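Side-chain contacts in pectate lyase II (Xanthomonas campestris pv. campestris, PDB 2QY1), which probably cleaves pectate by an elimination reaction, as a secreted member of polysaccharide lyase family 1: residues S206-Q211 / N221-V226; S229-R234 / A239-N244; N251-R256 / G262-I267; I275-P280 / N288-I293. The protein carries 2 engineered substitutions. All coordinates share one frame; numbering follows the deposited sequence.

In the fold
Four contacts follow one another along the chain toward the C-terminal end of a right-handed parallel beta-helix. Contacts 1, 2 and 3 are buried, while contact 4 lies at the surface. Contact 1 joins a loop to strand 215-226; contacts 2 and 3 span the interior between strands. Successive contacts are joined by strand pairing: 231-234 with 210-212 and with 245-255, which in turn pairs with 275-276. Chemistry changes with place. Contact 1 sets a valine and its carbonyl oxygen against a phenylalanine and a valine; contact 2 is aliphatic, with an arginine-bound phosphate on the outer side; contact 3 lays a valine on an indole; contact 4 adds an amide hydrogen bond and a bridging water to aromatic packing.

Contact 1 of 4, residues S206-Q211 / N221-V226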
loop_
_atom_site.group_PDB
_atom_site.type_symbol
_atom_site.label_atom_id
_atom_site.label_comp_id
_atom_site.label_asym_id
_atom_site.label_seq_id
_atom_site.Cartn_x
_atom_site.Cartn_y
_atom_site.Cartn_z
ATOM N N SER A 206 8.856 -0.205 -8.731
ATOM C CA SER A 206 7.611 -0.082 -9.491
ATOM C C SER A 206 6.359 -0.325 -8.650
ATOM O O SER A 206 6.451 -0.664 -7.465
ATOM C CB SER A 206 7.622 -1.038 -10.691
ATOM O OG SER A 206 7.492 -2.383 -10.260
ATOM N N ARG A 207 5.200 -0.156 -9.291
ATOM C CA ARG A 207 3.881 -0.312 -8.665
ATOM C C ARG A 207 3.685 0.718 -7.557
ATOM O O ARG A 207 3.581 0.363 -6.383
ATOM C CB ARG A 207 3.685 -1.718 -8.080
ATOM C CG ARG A 207 3.809 -2.892 -9.033
ATOM C CD ARG A 207 3.333 -4.131 -8.294
ATOM N NE ARG A 207 3.456 -5.369 -9.058
ATOM C CZ ARG A 207 3.263 -6.582 -8.541
ATOM N NH1 ARG A 207 2.950 -6.728 -7.253
ATOM N NH2 ARG A 207 3.397 -7.655 -9.305
ATOM N N VAL A 208 3.630 1.995 -7.924
ATOM C CA VAL A 208 3.560 3.051 -6.912
ATOM C C VAL A 208 2.368 4.022 -7.068
ATOM O O VAL A 208 2.561 5.238 -7.106
ATOM C CB VAL A 208 4.902 3.840 -6.806
ATOM C CG1 VAL A 208 5.130 4.278 -5.386
ATOM C CG2 VAL A 208 6.094 2.992 -7.260
ATOM N N PRO A 209 1.127 3.498 -7.143
ATOM C CA PRO A 209 0.690 2.106 -7.184
ATOM C C PRO A 209 0.513 1.586 -8.613
ATOM O O PRO A 209 0.481 2.372 -9.561
ATOM C CB PRO A 209 -0.672 2.166 -6.497
ATOM C CG PRO A 209 -1.216 3.512 -6.895
ATOM C CD PRO A 209 -0.028 4.419 -7.148
ATOM N N LEU A 210 0.419 0.268 -8.758
ATOM C CA LEU A 210 -0.085 -0.312 -9.992
ATOM C C LEU A 210 -1.593 -0.408 -9.811
ATOM O O LEU A 210 -2.074 -1.183 -8.980
ATOM C CB LEU A 210 0.523 -1.701 -10.245
ATOM C CG LEU A 210 0.333 -2.390 -11.606
ATOM C CD1 LEU A 210 1.127 -3.692 -11.646
ATOM C CD2 LEU A 210 -1.136 -2.659 -11.953
ATOM N N GLN A 211 -2.335 0.390 -10.574
ATOM C CA GLN A 211 -3.789 0.409 -10.468
ATOM C C GLN A 211 -4.444 -0.229 -11.686
ATOM O O GLN A 211 -4.206 0.190 -12.820
ATOM C CB GLN A 211 -4.302 1.842 -10.278
ATOM C CG GLN A 211 -5.824 1.950 -10.147
ATOM C CD GLN A 211 -6.329 3.382 -10.166
ATOM O OE1 GLN A 211 -5.568 4.327 -9.960
ATOM N NE2 GLN A 211 -7.625 3.547 -10.412
ATOM N N ASN A 221 1.750 12.638 -1.734
ATOM C CA ASN A 221 2.773 11.604 -1.592
ATOM C C ASN A 221 4.128 12.105 -2.082
ATOM O O ASN A 221 4.204 12.924 -3.000
ATOM C CB ASN A 221 2.386 10.333 -2.352
ATOM C CG ASN A 221 1.041 9.785 -1.929
ATOM O OD1 ASN A 221 0.904 9.204 -0.854
ATOM N ND2 ASN A 221 0.038 9.955 -2.782
ATOM N N TYR A 222 5.192 11.608 -1.458
ATOM C CA TYR A 222 6.553 11.970 -1.840
ATOM C C TYR A 222 7.242 10.776 -2.492
ATOM O O TYR A 222 7.319 9.693 -1.903
ATOM C CB TYR A 222 7.337 12.481 -0.619
ATOM C CG TYR A 222 8.832 12.649 -0.831
ATOM C CD1 TYR A 222 9.329 13.490 -1.831
ATOM C CD2 TYR A 222 9.748 11.981 -0.017
ATOM C CE1 TYR A 222 10.697 13.642 -2.026
ATOM C CE2 TYR A 222 11.124 12.133 -0.200
ATOM C CZ TYR A 222 11.589 12.968 -1.204
ATOM O OH TYR A 222 12.945 13.122 -1.394
ATOM N N PHE A 223 7.717 10.988 -3.720
ATOM C CA PHE A 223 8.413 9.969 -4.499
ATOM C C PHE A 223 9.869 10.388 -4.654
ATOM O O PHE A 223 10.158 11.528 -5.030
ATOM C CB PHE A 223 7.797 9.824 -5.898
ATOM C CG PHE A 223 6.345 9.427 -5.906
ATOM C CD1 PHE A 223 5.964 8.153 -6.324
ATOM C CD2 PHE A 223 5.352 10.332 -5.533
ATOM C CE1 PHE A 223 4.618 7.778 -6.352
ATOM C CE2 PHE A 223 4.003 9.967 -5.555
ATOM C CZ PHE A 223 3.637 8.688 -5.963
ATOM N N ASN A 224 10.784 9.468 -4.368
ATOM C CA ASN A 224 12.210 9.714 -4.564
ATOM C C ASN A 224 12.938 8.413 -4.850
ATOM O O ASN A 224 12.781 7.438 -4.118
ATOM C CB ASN A 224 12.822 10.411 -3.344
ATOM C CG ASN A 224 14.268 10.831 -3.569
ATOM O OD1 ASN A 224 15.121 10.642 -2.699
ATOM N ND2 ASN A 224 14.548 11.405 -4.735
ATOM N N ASN A 225 13.737 8.414 -5.915
ATOM C CA ASN A 225 14.474 7.228 -6.355
ATOM C C ASN A 225 13.550 6.043 -6.655
ATOM O O ASN A 225 13.644 4.973 -6.047
ATOM C CB ASN A 225 15.603 6.881 -5.373
ATOM C CG ASN A 225 16.703 7.932 -5.359
ATOM O OD1 ASN A 225 17.079 8.446 -4.303
ATOM N ND2 ASN A 225 17.209 8.270 -6.536
ATOM N N VAL A 226 12.640 6.277 -7.597
ATOM C CA VAL A 226 11.736 5.258 -8.117
ATOM C C VAL A 226 12.243 4.944 -9.519
ATOM O O VAL A 226 12.179 5.787 -10.417
ATOM C CB VAL A 226 10.272 5.757 -8.143
ATOM C CG1 VAL A 226 9.327 4.647 -8.564
ATOM C CG2 VAL A 226 9.867 6.325 -6.779
#
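V208, in the loop leading into strand 210-212, confronts F223 and V226 on either side of the corner at N225, and no hydrogen bond crosses between the segments. The peptide bond between V208 and P209 is cis, and the CB of V208 points toward 221-226. Its two methyl groups divide the work. CG1 lies 3.7 Å from CE1 of F223, whereas CG2 reaches CG1 of V226 at 3.9 Å. Neither partner is met end-on: in both pairs the side chains pass alongside each other in opposite directions. F223 has CG anti to its carbonyl carbon (chi1 -60°), which swings the ring toward the loop and presents its edge there. At that edge, in the plane of the ring, lies the carbonyl oxygen V208 O, 3.4 Å from F223 CE1. This oxygen is buried and has no hydrogen-bonding partner in the model, so the slightly positive rim of the ring probably offers it some electrostatic compensation. The setting is the interior of a right-handed parallel beta-helix, the fold of polysaccharide lyase family 1, in which equivalent side chains of successive coils pile up inside the tube. F223 follows this pattern: its ring stacks with F246 and meets F201 at an inclined angle. N221, two residues earlier, also faces inward and is hydrogen-bonded to Y196 O and N199 N. V208 also touches F201, and its backbone is hydrogen-bonded to G230 of the following coil.

Contact 2 of 4, residues S229-R234 / A239-N244; sequences SGINVR and AKIESN. With PO4 (phosphate ion), chain C.
A239 opens the second segment by packing its CB against CG2 of V233, 3.8 Å away, where the two backbones stand 7.0 Å apart between the CA atoms of V233 and A239. Two residues on, I241 meets I231 tip to tip across the interior of the beta-helix. Both isoleucines place CG1 beside the backbone N and anti to the carbonyl carbon, and their end and branch methyls meet: I231 CD1 lies 3.9 Å from I241 CG2, and I231 CG2 is 3.9 Å from I241 CD1. I241 also touches V253, and I231 touches F246, so the pair is continued into the next coil. E242, next in sequence, belongs to other surroundings, its OE2 bonding to H217 and Y306. On the first segment alternation likewise sends R234 away from the core. Its chain bends at CG-CD (chi3 76°) and offers the guanidinium edge to a phosphate ion, probably from the crystallisation liquor. R234 NH1 donates to O1 of the phosphate over 2.8 Å at 157°, and NH2 to O4 of the phosphate over 2.8 Å in a nearly straight bond of 176°. S258 OG holds NE; R212 NH2 lies close to R234 NH2, and the two guanidinium groups probably make a positive site suited to the anion. The strand thus separates two chemistries: the contact itself is purely aliphatic, with no hydrogen bond across it, while the other side gathers charge able to hold an anion.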
loop_
_atom_site.group_PDB
_atom_site.type_symbol
_atom_site.label_atom_id
_atom_site.label_comp_id
_atom_site.label_asym_id
_atom_site.label_seq_id
_atom_site.Cartn_x
_atom_site.Cartn_y
_atom_site.Cartn_z
ATOM N N SER A 229 9.112 2.566 -12.718
ATOM C CA SER A 229 7.897 3.329 -13.005
ATOM C C SER A 229 7.179 3.670 -11.706
ATOM O O SER A 229 7.300 2.946 -10.712
ATOM C CB SER A 229 6.963 2.553 -13.938
ATOM O OG SER A 229 6.623 1.294 -13.387
ATOM N N GLY A 230 6.432 4.769 -11.718
ATOM C CA GLY A 230 5.724 5.232 -10.525
ATOM C C GLY A 230 4.267 4.811 -10.504
ATOM O O GLY A 230 3.952 3.626 -10.358
ATOM N N ILE A 231 3.380 5.794 -10.640
ATOM C CA ILE A 231 1.944 5.543 -10.714
ATOM C C ILE A 231 1.630 4.941 -12.080
ATOM O O ILE A 231 1.843 5.579 -13.113
ATOM C CB ILE A 231 1.122 6.842 -10.506
ATOM C CG1 ILE A 231 1.431 7.466 -9.139
ATOM C CG2 ILE A 231 -0.376 6.569 -10.653
ATOM C CD1 ILE A 231 1.142 8.958 -9.055
ATOM N N ASN A 232 1.135 3.707 -12.071
ATOM C CA ASN A 232 0.804 2.996 -13.301
ATOM C C ASN A 232 -0.688 2.671 -13.342
ATOM O O ASN A 232 -1.144 1.727 -12.694
ATOM C CB ASN A 232 1.651 1.721 -13.418
ATOM C CG ASN A 232 1.668 1.144 -14.825
ATOM O OD1 ASN A 232 1.089 1.706 -15.756
ATOM N ND2 ASN A 232 2.341 0.011 -14.984
ATOM N N VAL A 233 -1.441 3.471 -14.096
ATOM C CA VAL A 233 -2.897 3.345 -14.153
ATOM C C VAL A 233 -3.304 2.550 -15.389
ATOM O O VAL A 233 -2.922 2.891 -16.505
ATOM C CB VAL A 233 -3.595 4.727 -14.155
ATOM C CG1 VAL A 233 -5.080 4.568 -13.893
ATOM C CG2 VAL A 233 -2.983 5.643 -13.103
ATOM N N ARG A 234 -4.091 1.497 -15.183
ATOM C CA ARG A 234 -4.362 0.508 -16.227
ATOM C C ARG A 234 -5.811 0.029 -16.210
ATOM O O ARG A 234 -6.541 0.268 -15.245
ATOM C CB ARG A 234 -3.419 -0.692 -16.057
ATOM C CG ARG A 234 -1.952 -0.388 -16.347
ATOM C CD ARG A 234 -1.018 -1.220 -15.480
ATOM N NE ARG A 234 -0.927 -2.605 -15.936
ATOM C CZ ARG A 234 0.087 -3.426 -15.668
ATOM N NH1 ARG A 234 1.123 -3.009 -14.949
ATOM N NH2 ARG A 234 0.071 -4.668 -16.134
ATOM N N ALA A 239 -7.196 7.809 -12.041
ATOM C CA ALA A 239 -6.545 8.302 -10.831
ATOM C C ALA A 239 -6.521 9.827 -10.796
ATOM O O ALA A 239 -6.034 10.470 -11.728
ATOM C CB ALA A 239 -5.132 7.750 -10.727
ATOM N N LYS A 240 -7.065 10.399 -9.726
ATOM C CA LYS A 240 -6.893 11.820 -9.457
ATOM C C LYS A 240 -5.547 11.989 -8.755
ATOM O O LYS A 240 -5.390 11.616 -7.590
ATOM C CB LYS A 240 -8.042 12.368 -8.603
ATOM C CG LYS A 240 -7.964 13.869 -8.364
ATOM C CD LYS A 240 -9.169 14.388 -7.592
ATOM C CE LYS A 240 -9.117 15.903 -7.447
ATOM N NZ LYS A 240 -9.328 16.618 -8.741
ATOM N N ILE A 241 -4.578 12.536 -9.485
ATOM C CA ILE A 241 -3.208 12.684 -8.996
ATOM C C ILE A 241 -2.948 14.155 -8.672
ATOM O O ILE A 241 -2.809 14.985 -9.572
ATOM C CB ILE A 241 -2.179 12.136 -10.023
ATOM C CG1 ILE A 241 -2.493 10.672 -10.360
ATOM C CG2 ILE A 241 -0.747 12.290 -9.499
ATOM C CD1 ILE A 241 -1.692 10.101 -11.525
ATOM N N GLU A 242 -2.876 14.458 -7.377
ATOM C CA GLU A 242 -2.945 15.836 -6.892
ATOM C C GLU A 242 -1.856 16.168 -5.871
ATOM O O GLU A 242 -1.642 15.422 -4.920
ATOM C CB GLU A 242 -4.331 16.075 -6.279
ATOM C CG GLU A 242 -4.584 17.483 -5.763
ATOM C CD GLU A 242 -5.940 17.643 -5.089
ATOM O OE1 GLU A 242 -6.254 18.777 -4.676
ATOM O OE2 GLU A 242 -6.689 16.647 -4.965
ATOM N N SER A 243 -1.172 17.292 -6.080
ATOM C CA SER A 243 -0.234 17.852 -5.095
ATOM C C SER A 243 0.790 16.864 -4.517
ATOM O O SER A 243 1.097 16.901 -3.321
ATOM C CB SER A 243 -1.002 18.546 -3.960
ATOM O OG SER A 243 -1.716 19.670 -4.445
ATOM N N ASN A 244 1.309 15.984 -5.366
ATOM C CA ASN A 244 2.398 15.098 -4.976
ATOM C C ASN A 244 3.740 15.800 -5.189
ATOM O O ASN A 244 3.805 16.859 -5.818
ATOM C CB ASN A 244 2.344 13.781 -5.767
ATOM C CG ASN A 244 1.015 13.055 -5.618
ATOM O OD1 ASN A 244 0.138 13.160 -6.476
ATOM N ND2 ASN A 244 0.860 12.321 -4.528
HETATM P P PO4 C . 3.657 -5.747 -15.329
HETATM O O1 PO4 C . 3.588 -4.319 -14.843
HETATM O O2 PO4 C . 4.337 -6.609 -14.290
HETATM O O3 PO4 C . 4.461 -5.795 -16.611
HETATM O O4 PO4 C . 2.260 -6.273 -15.583
#

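Contact 3 of 4, residues N251-R256 / G262-I267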
loop_
_atom_site.group_PDB
_atom_site.type_symbol
_atom_site.label_atom_id
_atom_site.label_comp_id
_atom_site.label_asym_id
_atom_site.label_seq_id
_atom_site.Cartn_x
_atom_site.Cartn_y
_atom_site.Cartn_z
ATOM N N ASN A 251 9.368 7.280 -15.280
ATOM C CA ASN A 251 7.941 7.100 -15.584
ATOM C C ASN A 251 7.025 7.355 -14.374
ATOM O O ASN A 251 6.319 6.441 -13.931
ATOM C CB ASN A 251 7.683 5.702 -16.166
ATOM C CG ASN A 251 8.614 5.364 -17.313
ATOM O OD1 ASN A 251 9.371 4.394 -17.247
ATOM N ND2 ASN A 251 8.561 6.161 -18.374
ATOM N N PRO A 252 7.045 8.593 -13.830
ATOM C CA PRO A 252 6.280 8.892 -12.614
ATOM C C PRO A 252 4.776 8.683 -12.761
ATOM O O PRO A 252 4.123 8.215 -11.824
ATOM C CB PRO A 252 6.601 10.367 -12.339
ATOM C CG PRO A 252 7.095 10.910 -13.634
ATOM C CD PRO A 252 7.792 9.773 -14.306
ATOM N N VAL A 253 4.239 9.033 -13.925
ATOM C CA VAL A 253 2.832 8.807 -14.234
ATOM C C VAL A 253 2.758 8.152 -15.606
ATOM O O VAL A 253 3.154 8.747 -16.613
ATOM C CB VAL A 253 2.007 10.120 -14.200
ATOM C CG1 VAL A 253 0.567 9.862 -14.611
ATOM C CG2 VAL A 253 2.052 10.752 -12.812
ATOM N N THR A 254 2.266 6.919 -15.638
ATOM C CA THR A 254 2.254 6.135 -16.869
ATOM C C THR A 254 1.079 5.161 -16.916
ATOM O O THR A 254 0.402 4.938 -15.911
ATOM C CB THR A 254 3.597 5.365 -17.067
ATOM O OG1 THR A 254 3.591 4.685 -18.330
ATOM C CG2 THR A 254 3.835 4.349 -15.941
ATOM N N SER A 255 0.833 4.616 -18.103
ATOM C CA SER A 255 -0.052 3.473 -18.281
ATOM C C SER A 255 0.633 2.488 -19.218
ATOM O O SER A 255 0.870 2.807 -20.380
ATOM C CB SER A 255 -1.392 3.901 -18.864
ATOM O OG SER A 255 -2.231 2.772 -19.028
ATOM N N ARG A 256 0.955 1.299 -18.713
ATOM C CA ARG A 256 1.708 0.315 -19.497
ATOM C C ARG A 256 1.457 -1.134 -19.078
ATOM O O ARG A 256 1.158 -1.410 -17.916
ATOM C CB ARG A 256 3.212 0.623 -19.442
ATOM C CG ARG A 256 3.807 0.672 -18.029
ATOM C CD ARG A 256 5.285 1.021 -18.060
ATOM N NE ARG A 256 5.520 2.324 -18.683
ATOM C CZ ARG A 256 6.693 2.737 -19.154
ATOM N NH1 ARG A 256 7.763 1.954 -19.082
ATOM N NH2 ARG A 256 6.796 3.941 -19.704
ATOM N N GLY A 262 -5.110 3.061 -18.683
ATOM C CA GLY A 262 -5.810 3.799 -17.636
ATOM C C GLY A 262 -5.575 5.288 -17.811
ATOM O O GLY A 262 -4.752 5.699 -18.630
ATOM N N TYR A 263 -6.287 6.094 -17.026
ATOM C CA TYR A 263 -6.321 7.545 -17.227
ATOM C C TYR A 263 -6.033 8.314 -15.941
ATOM O O TYR A 263 -6.098 7.754 -14.844
ATOM C CB TYR A 263 -7.675 7.963 -17.814
ATOM C CG TYR A 263 -8.075 7.165 -19.037
ATOM C CD1 TYR A 263 -7.695 7.573 -20.315
ATOM C CD2 TYR A 263 -8.821 5.990 -18.915
ATOM C CE1 TYR A 263 -8.054 6.835 -21.440
ATOM C CE2 TYR A 263 -9.181 5.245 -20.035
ATOM C CZ TYR A 263 -8.795 5.673 -21.292
ATOM O OH TYR A 263 -9.151 4.940 -22.401
ATOM N N TRP A 264 -5.708 9.598 -16.082
ATOM C CA TRP A 264 -5.351 10.427 -14.931
ATOM C C TRP A 264 -5.835 11.872 -15.011
ATOM O O TRP A 264 -5.891 12.469 -16.089
ATOM C CB TRP A 264 -3.838 10.394 -14.674
ATOM C CG TRP A 264 -2.994 10.526 -15.905
ATOM C CD1 TRP A 264 -2.708 11.671 -16.587
ATOM C CD2 TRP A 264 -2.316 9.469 -16.595
ATOM N NE1 TRP A 264 -1.896 11.395 -17.664
ATOM C CE2 TRP A 264 -1.639 10.050 -17.689
ATOM C CE3 TRP A 264 -2.212 8.085 -16.390
ATOM C CZ2 TRP A 264 -0.870 9.296 -18.582
ATOM C CZ3 TRP A 264 -1.450 7.335 -17.280
ATOM C CH2 TRP A 264 -0.786 7.944 -18.360
ATOM N N ASP A 265 -6.187 12.411 -13.845
ATOM C CA ASP A 265 -6.540 13.813 -13.673
ATOM C C ASP A 265 -5.433 14.449 -12.829
ATOM O O ASP A 265 -5.314 14.179 -11.629
ATOM C CB ASP A 265 -7.901 13.926 -12.971
ATOM C CG ASP A 265 -8.523 15.312 -13.089
ATOM O OD1 ASP A 265 -7.788 16.304 -13.273
ATOM O OD2 ASP A 265 -9.764 15.409 -12.985
ATOM N N LEU A 266 -4.615 15.275 -13.475
ATOM C CA LEU A 266 -3.424 15.853 -12.852
ATOM C C LEU A 266 -3.634 17.312 -12.464
ATOM O O LEU A 266 -4.062 18.121 -13.285
ATOM C CB LEU A 266 -2.220 15.736 -13.796
ATOM C CG LEU A 266 -1.626 14.350 -14.076
ATOM C CD1 LEU A 266 -0.837 14.359 -15.377
ATOM C CD2 LEU A 266 -0.749 13.879 -12.931
ATOM N N ILE A 267 -3.345 17.638 -11.204
ATOM C CA ILE A 267 -3.407 19.023 -10.723
ATOM C C ILE A 267 -2.379 19.277 -9.620
ATOM O O ILE A 267 -2.210 18.455 -8.714
ATOM C CB ILE A 267 -4.819 19.439 -10.182
ATOM C CG1 ILE A 267 -5.958 18.581 -10.754
ATOM C CG2 ILE A 267 -5.079 20.926 -10.447
ATOM C CD1 ILE A 267 -6.260 17.319 -9.955
#
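V253 lays its CG1 on the indole of W264 across the interior of the parallel beta-helix, where strands 253-255 and 263-267 run nearly antiparallel (161°) with axes 8.2 Å apart. V253 CG1 stands over the face of W264, 3.8 Å from the centroid of its five-membered ring, a CH-pi contact. The other methyl of V253, CG2, approaches CD2 of L266 more loosely, at 4.2 Å. The chi1 of 44° sets W264 CG between its backbone N and carbonyl carbon, and the six-membered ring extends to T254 and S255. T254 has its CB turned away, yet T254 O comes within 3.3 Å of W264 CZ3. Its OG1 is bonded to A287 O. At S255 the backbone N lies at the edge of the indole, and CB packs 3.8 Å from W264 CZ3. The hydroxyl, set anti to the backbone N, is hydrogen-bonded to V233 O on the neighbouring strand, while S255 OG also lies 2.9 Å from G262 N. R256 closes the segment by folding back over it: its NE donates to T254 OG1 over 3.1 Å, with the acceptor tilted 15° out of the guanidinium plane.

Contact 4 of 4, residues I275-P280 / N288-I293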
loop_
_atom_site.group_PDB
_atom_site.type_symbol
_atom_site.label_atom_id
_atom_site.label_comp_id
_atom_site.label_asym_id
_atom_site.label_seq_id
_atom_site.Cartn_x
_atom_site.Cartn_y
_atom_site.Cartn_z
ATOM N N ILE A 275 13.626 13.706 -13.264
ATOM C CA ILE A 275 12.519 12.996 -13.902
ATOM C C ILE A 275 13.008 12.408 -15.218
ATOM O O ILE A 275 13.526 13.132 -16.074
ATOM C CB ILE A 275 11.306 13.924 -14.191
ATOM C CG1 ILE A 275 10.990 14.837 -12.993
ATOM C CG2 ILE A 275 10.090 13.106 -14.644
ATOM C CD1 ILE A 275 10.463 14.138 -11.747
ATOM N N THR A 276 12.859 11.096 -15.374
ATOM C CA THR A 276 13.213 10.426 -16.629
ATOM C C THR A 276 12.042 9.606 -17.157
ATOM O O THR A 276 11.109 9.293 -16.419
ATOM C CB THR A 276 14.472 9.534 -16.495
ATOM O OG1 THR A 276 14.261 8.536 -15.489
ATOM C CG2 THR A 276 15.698 10.369 -16.142
ATOM N N TRP A 277 12.094 9.271 -18.442
ATOM C CA TRP A 277 11.026 8.525 -19.094
ATOM C C TRP A 277 11.589 7.420 -19.980
ATOM O O TRP A 277 12.698 7.538 -20.508
ATOM C CB TRP A 277 10.153 9.462 -19.931
ATOM C CG TRP A 277 9.468 10.538 -19.143
ATOM C CD1 TRP A 277 9.919 11.810 -18.922
ATOM C CD2 TRP A 277 8.204 10.439 -18.477
ATOM N NE1 TRP A 277 9.014 12.507 -18.155
ATOM C CE2 TRP A 277 7.952 11.690 -17.869
ATOM C CE3 TRP A 277 7.260 9.413 -18.332
ATOM C CZ2 TRP A 277 6.794 11.943 -17.127
ATOM C CZ3 TRP A 277 6.108 9.665 -17.596
ATOM C CH2 TRP A 277 5.884 10.922 -17.005
ATOM N N GLY A 278 10.812 6.354 -20.146
ATOM C CA GLY A 278 11.192 5.234 -20.997
ATOM C C GLY A 278 10.009 4.615 -21.716
ATOM O O GLY A 278 8.857 4.826 -21.336
ATOM N N THR A 279 10.306 3.852 -22.764
ATOM C CA THR A 279 9.291 3.146 -23.542
ATOM C C THR A 279 9.262 1.684 -23.095
ATOM O O THR A 279 10.316 1.042 -23.016
ATOM C CB THR A 279 9.583 3.237 -25.061
ATOM O OG1 THR A 279 9.893 4.591 -25.410
ATOM C CG2 THR A 279 8.388 2.772 -25.886
ATOM N N PRO A 280 8.062 1.152 -22.787
ATOM C CA PRO A 280 7.973 -0.232 -22.317
ATOM C C PRO A 280 8.275 -1.255 -23.415
ATOM O O PRO A 280 7.931 -1.037 -24.581
ATOM C CB PRO A 280 6.517 -0.355 -21.857
ATOM C CG PRO A 280 5.783 0.655 -22.656
ATOM C CD PRO A 280 6.737 1.798 -22.847
ATOM N N ASN A 288 2.751 7.932 -21.532
ATOM C CA ASN A 288 3.608 8.609 -20.563
ATOM C C ASN A 288 3.164 10.062 -20.407
ATOM O O ASN A 288 3.031 10.782 -21.398
ATOM C CB ASN A 288 5.076 8.564 -21.007
ATOM C CG ASN A 288 5.733 7.206 -20.773
ATOM O OD1 ASN A 288 5.263 6.389 -19.975
ATOM N ND2 ASN A 288 6.844 6.970 -21.465
ATOM N N ALA A 289 2.941 10.488 -19.166
ATOM C CA ALA A 289 2.534 11.865 -18.878
ATOM C C ALA A 289 3.732 12.822 -18.905
ATOM O O ALA A 289 4.011 13.517 -17.926
ATOM C CB ALA A 289 1.815 11.933 -17.534
ATOM N N THR A 290 4.427 12.854 -20.044
ATOM C CA THR A 290 5.677 13.606 -20.196
ATOM C C THR A 290 5.490 15.109 -19.967
ATOM O O THR A 290 6.382 15.780 -19.444
ATOM C CB THR A 290 6.324 13.337 -21.582
ATOM O OG1 THR A 290 6.470 11.923 -21.772
ATOM C CG2 THR A 290 7.696 13.989 -21.692
ATOM N N ASN A 291 4.325 15.624 -20.347
ATOM C CA ASN A 291 4.024 17.046 -20.195
ATOM C C ASN A 291 3.047 17.345 -19.059
ATOM O O ASN A 291 2.620 18.490 -18.884
ATOM C CB ASN A 291 3.526 17.619 -21.519
ATOM C CG ASN A 291 4.593 17.600 -22.587
ATOM O OD1 ASN A 291 5.573 18.337 -22.508
ATOM N ND2 ASN A 291 4.417 16.745 -23.586
ATOM N N TRP A 292 2.707 16.307 -18.296
ATOM C CA TRP A 292 1.838 16.417 -17.116
ATOM C C TRP A 292 0.428 16.920 -17.445
ATOM O O TRP A 292 -0.167 17.694 -16.688
ATOM C CB TRP A 292 2.511 17.258 -16.021
ATOM C CG TRP A 292 3.771 16.622 -15.537
ATOM C CD1 TRP A 292 5.026 16.785 -16.054
ATOM C CD2 TRP A 292 3.897 15.683 -14.466
ATOM N NE1 TRP A 292 5.929 16.015 -15.359
ATOM C CE2 TRP A 292 5.263 15.329 -14.379
ATOM C CE3 TRP A 292 2.991 15.111 -13.562
ATOM C CZ2 TRP A 292 5.745 14.430 -13.424
ATOM C CZ3 TRP A 292 3.472 14.216 -12.612
ATOM C CH2 TRP A 292 4.837 13.885 -12.554
ATOM N N ILE A 293 -0.103 16.448 -18.571
ATOM C CA ILE A 293 -1.445 16.808 -19.016
ATOM C C ILE A 293 -2.448 15.695 -18.675
ATOM O O ILE A 293 -2.157 14.511 -18.850
ATOM C CB ILE A 293 -1.459 17.196 -20.538
ATOM C CG1 ILE A 293 -2.620 18.150 -20.866
ATOM C CG2 ILE A 293 -1.387 15.959 -21.457
ATOM C CD1 ILE A 293 -3.957 17.492 -21.197
HETATM O O HOH W 1 8.188 15.631 -17.493
#
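Near the C-terminal end of the beta-helix, the loop after strand 275-276 lays the indole of W277 over an inverse gamma turn centred on A289, which runs straight into a type I beta turn from A289 to W292. The CG of W277 stands anti to the carbonyl carbon (chi1 -61°), which brings the indole across N288, A289 and T290. T290 CA sits over one face of W277, 4.1 Å from the centroid of its six-membered ring and 28° off the normal, a CH-pi contact made by the backbone itself. Further along, N288 CB reaches W277 CE3 at 3.6 Å, and A289 O comes within 3.3 Å of W277 CZ2. The amide of N288 adds a polar tie: its ND2 donates to G278 O over 2.9 Å at 158°, the carbonyl oxygen lying in the amide plane while the donor stands well above the carbonyl plane. R256 NH2 bonds to the same G278 O and to N288 OD1, so one arginine ties both ends of this link together, and T254 OG1 adds a second bond to OD1. Such a network should fix the rotation of the amide. At the pyrrole edge of the indole a water accepts from W277 NE1 (3.3 Å) and donates to T290 O (2.7 Å); W292 NE1 also donates to it, weakly. Two surface loops, one carrying W277 and the other the turns of 288-292, are thus packed on strands 245-255 and 263-267, late coils of the right-handed parallel beta-helix of polysaccharide lyase family 1.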